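Local coordinates for protein gluconate kinase (Lactobacillus acidophilus, PDB 3LL3) that binds ATP and d-xylulose and probably phosphorylates a sugar or sugar acid, as carbohydrate kinases of the FGGY family do, at residues K218-Y221 and V222-G226; G358-R361 and M362-K365; V409-L412 and C413-F417. One frame throughout, in Å; residues are numbered along the deposited sequence.

In the fold
The three contacts are local and follow one another along the chain. Interaction 1 is a short helix at the periphery of the N-terminal FGGY region, its centre 31 Å from that of the chain. Interactions 2 and 3 belong to the C-terminal FGGY region, on the other side of the chain's centre. They lie 23 Å apart between centres, without touching; centres of interactions 1 and 2 are 63 Å apart. Interaction 3 is the one next to nucleotide: the side chain of Val409 comes within about 5 Å of bound ATP. Interaction 2 instead faces the second subunit, and helix 365-388, which follows it, packs against the helix of interaction 3.

Interaction 1: K218-Y221 and V222-G226; sequences KTEY and VKKLG
Glu220 and Lys224, one helical turn apart, meet at their charged ends: Glu220 OE2 lies 3.2 Å from Lys224 NZ, a salt bridge whose hydrogen bond is weak. Glu220 CG stands anti to the backbone N (chi1 170°) and both chains run extended, so they cross with Lys224 CE 3.7 Å from Glu220 CG. The carboxylate carbon CD of Glu220 sits over one face of the Tyr221 ring, 3.9 Å above its plane and displaced toward the rim. Lys224 CD passes the same ring obliquely, 4.1 Å from Tyr221 CD1. A looser, exposed pair lies alongside, where Thr219 CG2 touches Lys223 CE at 3.9 Å.

These residues ride on the short helix 219-225 of the N-terminal FGGY region. Lys218 is at the N-cap position; its carbonyl O accepts from Val222 N, which also bonds weakly to Thr219 O. Further along, Lys224 N reaches Glu220 O at 3.2 Å, whereas Leu225 N approaches Tyr221 O from 40° out of the carbonyl plane. Gly226 closes the helix in a Schellman motif; at its positive phi (84°) a side chain would jam against the carbonyl O of Leu225.

Outside the helix, Tyr221 OH bonds to Arg164 NH2 and its ring meets Phe53 edge-to-face. Leu225 packs on Gln57 and Ile60 of helix 49-65 and on Leu165 of helix 157-166.

Interaction 2: G358-R361 and M362-K365; sequences GLTR and MHQK
Thr360 and His363 form the tight part of this contact. His363 N bonds to Thr360 O at 3.0 Å, the donor lying 53° out of the carbonyl plane, and the imidazole turns its edge to the same residue, with Thr360 CA in the ring plane. Its ND1 is 3.0 Å from Thr360 N, a weak bond. With His363 NE2 bonded to the carbonyl O of Arg332, ND1 is probably the acceptor for Thr360 N. Gly358 O comes 3.0 Å from His363 CE1, oblique to the ring, and Leu359 CD2 packs on His363 CB at 4.0 Å.

The residues from Thr360 to His363 make a type I beta turn that takes the chain out of strand 354-359 toward helix 365-388, with Gln364 at the N-cap position.

The outer side is looser. The chains of Arg361 and Met362 (selenomethionine) are exposed, and Gln364 CG gets no nearer than 4.4 Å to Arg361 O. Much of the turn nevertheless faces the second subunit: Thr360 OG1 bonds to Leu340 O and His363 O to Trp305 NE1 of that chain, while Leu359 pairs with one of its strands, continuing the antiparallel sheet across the interface.

Interaction 3: V409-L412 and C413-F417; sequences VRQL and CANIF
Cys413 N, Ala414 N, Asn415 N and Ile416 N each donate to the carbonyl four residues earlier, those of Val409, Arg410, Gln411 and Leu412 respectively. The longest of the four bonds, Ala414 N to Arg410 O, is 3.1 Å and the shortest, Asn415 N to Gln411 O, 2.8 Å. Their donors all stand 20-23° from the carbonyl planes, as befits one uninterrupted alpha-helical run.

On one flank Leu412 CD2 presses on Ile416 CD1 at 3.3 Å, tighter than usual for two carbons; Leu412 has a chi1 of -133°, away from any staggered position. The pair is buried against Ile377 of helix 365-388 and Tyr471 of helix 465-485. On another flank Val409 CG1 meets Cys413 SG at 4.3 Å.

Helix 407-417 is the crossover of a beta-alpha-beta unit linking strands 396-400 and 421-424, neighbours in the central sheet of the C-terminal FGGY region. Cys413 and Ala414 pack on Ile421 of the second strand.

One turn on from Gln411, Asn415 turns back toward it, its amide carbon CG only 3.1 Å from Gln411 O and its ND2 3.8 Å from Gln411 CG. With Asn415 CG anti to the carbonyl carbon (chi1 -65°), the amide extends back along the helix and is held at both ends: OD1 accepts from Asn464 N and ND2 donates to Glu467 OE1. Replacement by an alanine would probably deprive the Glu467 carboxylate and the Asn464 amide of these buried partners.

Interaction 1: K218-Y221 and V222-G226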
loop_
_atom_site.group_PDB
_atom_site.type_symbol
_atom_site.label_atom_id
_atom_site.label_comp_id
_atom_site.label_asym_id
_atom_site.label_seq_id
_atom_site.Cartn_x
_atom_site.Cartn_y
_atom_site.Cartn_z
ATOM N N LYS A 218 14.683 47.584 27.855
ATOM C CA LYS A 218 14.155 48.947 27.895
ATOM C C LYS A 218 13.193 49.128 29.074
ATOM O O LYS A 218 12.363 48.251 29.332
ATOM C CB LYS A 218 13.479 49.296 26.568
ATOM C CG LYS A 218 14.432 49.285 25.374
ATOM C CD LYS A 218 13.860 50.037 24.166
ATOM C CE LYS A 218 12.737 49.258 23.477
ATOM N NZ LYS A 218 12.082 50.050 22.381
ATOM N N THR A 219 13.304 50.260 29.782
ATOM C CA THR A 219 12.522 50.490 31.002
ATOM C C THR A 219 11.055 50.215 30.781
ATOM O O THR A 219 10.381 49.677 31.645
ATOM C CB THR A 219 12.587 51.946 31.537
ATOM O OG1 THR A 219 13.794 52.594 31.118
ATOM C CG2 THR A 219 12.497 51.940 33.050
ATOM N N GLU A 220 10.558 50.632 29.629
ATOM C CA GLU A 220 9.172 50.380 29.267
ATOM C C GLU A 220 8.786 48.937 29.552
ATOM O O GLU A 220 7.800 48.667 30.239
ATOM C CB GLU A 220 8.963 50.670 27.788
ATOM C CG GLU A 220 7.628 50.218 27.242
ATOM C CD GLU A 220 7.491 50.566 25.777
ATOM O OE1 GLU A 220 8.444 51.164 25.233
ATOM O OE2 GLU A 220 6.443 50.247 25.170
ATOM N N TYR A 221 9.566 48.008 29.011
ATOM C CA TYR A 221 9.227 46.596 29.122
ATOM C C TYR A 221 9.617 46.004 30.466
ATOM O O TYR A 221 9.162 44.921 30.812
ATOM C CB TYR A 221 9.823 45.800 27.957
ATOM C CG TYR A 221 9.214 46.199 26.648
ATOM C CD1 TYR A 221 7.892 45.896 26.363
ATOM C CD2 TYR A 221 9.942 46.912 25.711
ATOM C CE1 TYR A 221 7.315 46.282 25.172
ATOM C CE2 TYR A 221 9.377 47.299 24.516
ATOM C CZ TYR A 221 8.063 46.984 24.250
ATOM O OH TYR A 221 7.491 47.375 23.059
ATOM N N VAL A 222 10.434 46.718 31.237
ATOM C CA VAL A 222 10.753 46.270 32.592
ATOM C C VAL A 222 9.499 46.329 33.442
ATOM O O VAL A 222 9.228 45.442 34.265
ATOM C CB VAL A 222 11.827 47.144 33.255
ATOM C CG1 VAL A 222 11.848 46.903 34.758
ATOM C CG2 VAL A 222 13.188 46.858 32.639
ATOM N N LYS A 223 8.735 47.393 33.229
ATOM C CA LYS A 223 7.468 47.574 33.912
ATOM C C LYS A 223 6.446 46.571 33.386
ATOM O O LYS A 223 5.829 45.844 34.158
ATOM C CB LYS A 223 6.958 49.002 33.690
ATOM C CG LYS A 223 8.049 50.062 33.809
ATOM C CD LYS A 223 7.572 51.443 33.337
ATOM C CE LYS A 223 8.652 52.509 33.570
ATOM N NZ LYS A 223 9.067 52.611 35.012
ATOM N N LYS A 224 6.275 46.536 32.066
ATOM C CA LYS A 224 5.222 45.735 31.455
ATOM C C LYS A 224 5.378 44.248 31.756
ATOM O O LYS A 224 4.387 43.533 31.864
ATOM C CB LYS A 224 5.176 45.938 29.936
ATOM C CG LYS A 224 4.722 47.325 29.488
ATOM C CD LYS A 224 4.404 47.350 28.002
ATOM C CE LYS A 224 4.267 48.783 27.483
ATOM N NZ LYS A 224 3.683 48.839 26.107
ATOM N N LEU A 225 6.621 43.787 31.874
ATOM C CA LEU A 225 6.887 42.369 32.069
ATOM C C LEU A 225 6.915 41.982 33.553
ATOM O O LEU A 225 6.833 40.807 33.904
ATOM C CB LEU A 225 8.199 41.974 31.390
ATOM C CG LEU A 225 8.334 42.225 29.890
ATOM C CD1 LEU A 225 9.473 41.392 29.345
ATOM C CD2 LEU A 225 7.043 41.915 29.135
ATOM N N GLY A 226 7.036 42.973 34.426
ATOM C CA GLY A 226 6.984 42.710 35.847
ATOM C C GLY A 226 8.332 42.289 36.384
ATOM O O GLY A 226 8.414 41.550 37.368
#

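Interaction 2: G358-R361 and M362-K365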
loop_
_atom_site.group_PDB
_atom_site.type_symbol
_atom_site.label_atom_id
_atom_site.label_comp_id
_atom_site.label_asym_id
_atom_site.label_seq_id
_atom_site.Cartn_x
_atom_site.Cartn_y
_atom_site.Cartn_z
ATOM N N GLY A 358 2.394 -5.478 0.470
ATOM C CA GLY A 358 2.608 -6.842 0.924
ATOM C C GLY A 358 1.383 -7.524 1.509
ATOM O O GLY A 358 1.502 -8.444 2.299
ATOM N N LEU A 359 0.198 -7.066 1.130
ATOM C CA LEU A 359 -1.034 -7.582 1.710
ATOM C C LEU A 359 -1.414 -8.974 1.171
ATOM O O LEU A 359 -1.141 -9.326 0.019
ATOM C CB LEU A 359 -2.199 -6.621 1.479
ATOM C CG LEU A 359 -2.246 -5.260 2.175
ATOM C CD1 LEU A 359 -3.223 -4.351 1.443
ATOM C CD2 LEU A 359 -2.649 -5.414 3.646
ATOM N N THR A 360 -2.054 -9.743 2.041
ATOM C CA THR A 360 -2.502 -11.086 1.758
ATOM C C THR A 360 -3.701 -11.247 2.669
ATOM O O THR A 360 -3.922 -10.413 3.536
ATOM C CB THR A 360 -1.394 -12.066 2.146
ATOM O OG1 THR A 360 -1.304 -13.111 1.184
ATOM C CG2 THR A 360 -1.643 -12.647 3.509
ATOM N N ARG A 361 -4.482 -12.306 2.503
ATOM C CA ARG A 361 -5.662 -12.485 3.339
ATOM C C ARG A 361 -5.282 -12.803 4.799
ATOM O O ARG A 361 -6.120 -12.766 5.684
ATOM C CB ARG A 361 -6.609 -13.541 2.717
ATOM C CG ARG A 361 -7.227 -13.070 1.364
ATOM C CD ARG A 361 -7.757 -14.218 0.469
ATOM N NE ARG A 361 -8.570 -15.183 1.201
ATOM C CZ ARG A 361 -8.335 -16.489 1.235
ATOM N NH1 ARG A 361 -7.315 -17.000 0.551
ATOM N NH2 ARG A 361 -9.134 -17.289 1.939
HETATM N N MSE A 362 -4.008 -13.098 5.044
HETATM C CA MSE A 362 -3.491 -13.240 6.416
HETATM C C MSE A 362 -3.406 -11.899 7.157
HETATM O O MSE A 362 -3.355 -11.867 8.383
HETATM C CB MSE A 362 -2.091 -13.869 6.423
HETATM C CG MSE A 362 -2.036 -15.284 5.895
HETATM SE SE MSE A 362 -3.098 -16.464 7.024
HETATM C CE MSE A 362 -1.972 -16.429 8.634
ATOM N N HIS A 363 -3.364 -10.797 6.417
ATOM C CA HIS A 363 -3.272 -9.479 7.043
ATOM C C HIS A 363 -4.632 -8.916 7.396
ATOM O O HIS A 363 -5.356 -8.425 6.526
ATOM C CB HIS A 363 -2.506 -8.506 6.158
ATOM C CG HIS A 363 -1.105 -8.941 5.879
ATOM N ND1 HIS A 363 -0.751 -9.594 4.719
ATOM C CD2 HIS A 363 0.023 -8.847 6.623
ATOM C CE1 HIS A 363 0.539 -9.878 4.756
ATOM N NE2 HIS A 363 1.034 -9.434 5.900
ATOM N N GLN A 364 -4.964 -8.976 8.681
ATOM C CA GLN A 364 -6.226 -8.450 9.174
ATOM C C GLN A 364 -5.977 -7.098 9.842
ATOM O O GLN A 364 -4.887 -6.556 9.717
ATOM C CB GLN A 364 -6.869 -9.460 10.125
ATOM C CG GLN A 364 -7.220 -10.774 9.427
ATOM C CD GLN A 364 -7.573 -11.875 10.406
ATOM O OE1 GLN A 364 -8.515 -11.747 11.185
ATOM N NE2 GLN A 364 -6.812 -12.966 10.371
ATOM N N LYS A 365 -6.964 -6.551 10.547
ATOM C CA LYS A 365 -6.786 -5.232 11.155
ATOM C C LYS A 365 -5.525 -5.111 12.027
ATOM O O LYS A 365 -4.815 -4.115 11.948
ATOM C CB LYS A 365 -8.020 -4.799 11.946
ATOM C CG LYS A 365 -7.981 -3.320 12.390
ATOM C CD LYS A 365 -8.677 -2.425 11.375
ATOM C CE LYS A 365 -10.190 -2.656 11.467
ATOM N NZ LYS A 365 -10.968 -1.758 10.580
#

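Interaction 3: V409-L412 and C413-F417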
loop_
_atom_site.group_PDB
_atom_site.type_symbol
_atom_site.label_atom_id
_atom_site.label_comp_id
_atom_site.label_asym_id
_atom_site.label_seq_id
_atom_site.Cartn_x
_atom_site.Cartn_y
_atom_site.Cartn_z
ATOM N N VAL A 409 5.486 1.200 22.246
ATOM C CA VAL A 409 6.236 1.963 21.238
ATOM C C VAL A 409 7.686 2.183 21.673
ATOM O O VAL A 409 8.599 2.096 20.869
ATOM C CB VAL A 409 5.540 3.287 20.892
ATOM C CG1 VAL A 409 6.418 4.175 19.959
ATOM C CG2 VAL A 409 4.195 2.991 20.233
ATOM N N ARG A 410 7.902 2.438 22.955
ATOM C CA ARG A 410 9.264 2.599 23.449
ATOM C C ARG A 410 10.082 1.357 23.159
ATOM O O ARG A 410 11.202 1.443 22.655
ATOM C CB ARG A 410 9.255 2.921 24.945
ATOM C CG ARG A 410 8.742 4.317 25.235
ATOM C CD ARG A 410 8.387 4.503 26.692
ATOM N NE ARG A 410 7.982 5.880 26.958
ATOM C CZ ARG A 410 7.756 6.365 28.175
ATOM N NH1 ARG A 410 7.882 5.568 29.237
ATOM N NH2 ARG A 410 7.406 7.636 28.337
ATOM N N GLN A 411 9.507 0.193 23.457
ATOM C CA GLN A 411 10.218 -1.062 23.265
ATOM C C GLN A 411 10.423 -1.372 21.797
ATOM O O GLN A 411 11.464 -1.912 21.382
ATOM C CB GLN A 411 9.463 -2.223 23.946
ATOM C CG GLN A 411 10.231 -3.529 23.897
ATOM C CD GLN A 411 11.533 -3.449 24.682
ATOM O OE1 GLN A 411 12.603 -3.802 24.181
ATOM N NE2 GLN A 411 11.447 -2.962 25.910
ATOM N N LEU A 412 9.410 -1.047 21.003
ATOM C CA LEU A 412 9.502 -1.248 19.562
ATOM C C LEU A 412 10.661 -0.424 18.983
ATOM O O LEU A 412 11.414 -0.892 18.121
ATOM C CB LEU A 412 8.183 -0.839 18.910
ATOM C CG LEU A 412 7.650 -1.837 17.906
ATOM C CD1 LEU A 412 6.231 -1.506 17.514
ATOM C CD2 LEU A 412 8.550 -1.797 16.708
ATOM N N CYS A 413 10.808 0.806 19.462
ATOM C CA CYS A 413 11.928 1.653 19.014
ATOM C C CYS A 413 13.245 0.998 19.373
ATOM O O CYS A 413 14.160 0.928 18.559
ATOM C CB CYS A 413 11.871 3.035 19.670
ATOM S SG CYS A 413 10.604 4.132 18.978
ATOM N N ALA A 414 13.341 0.535 20.614
ATOM C CA ALA A 414 14.531 -0.174 21.077
ATOM C C ALA A 414 14.845 -1.364 20.166
ATOM O O ALA A 414 15.994 -1.577 19.783
ATOM C CB ALA A 414 14.326 -0.658 22.510
ATOM N N ASN A 415 13.814 -2.150 19.854
ATOM C CA ASN A 415 13.974 -3.327 19.009
ATOM C C ASN A 415 14.378 -3.030 17.550
ATOM O O ASN A 415 15.168 -3.772 16.961
ATOM C CB ASN A 415 12.699 -4.166 19.051
ATOM C CG ASN A 415 12.431 -4.747 20.434
ATOM O OD1 ASN A 415 13.297 -4.708 21.305
ATOM N ND2 ASN A 415 11.233 -5.280 20.638
ATOM N N ILE A 416 13.823 -1.955 16.982
ATOM C CA ILE A 416 14.154 -1.531 15.620
ATOM C C ILE A 416 15.507 -0.824 15.536
ATOM O O ILE A 416 16.327 -1.159 14.677
ATOM C CB ILE A 416 13.042 -0.648 15.027
ATOM C CG1 ILE A 416 11.825 -1.520 14.690
ATOM C CG2 ILE A 416 13.538 0.107 13.797
ATOM C CD1 ILE A 416 10.593 -0.723 14.315
ATOM N N PHE A 417 15.746 0.145 16.414
ATOM C CA PHE A 417 17.045 0.823 16.469
ATOM C C PHE A 417 18.157 -0.102 16.990
ATOM O O PHE A 417 19.328 0.087 16.671
ATOM C CB PHE A 417 16.976 2.098 17.332
ATOM C CG PHE A 417 16.324 3.287 16.646
ATOM C CD1 PHE A 417 17.061 4.423 16.353
ATOM C CD2 PHE A 417 14.974 3.270 16.317
ATOM C CE1 PHE A 417 16.464 5.536 15.726
ATOM C CE2 PHE A 417 14.368 4.361 15.704
ATOM C CZ PHE A 417 15.118 5.499 15.393
#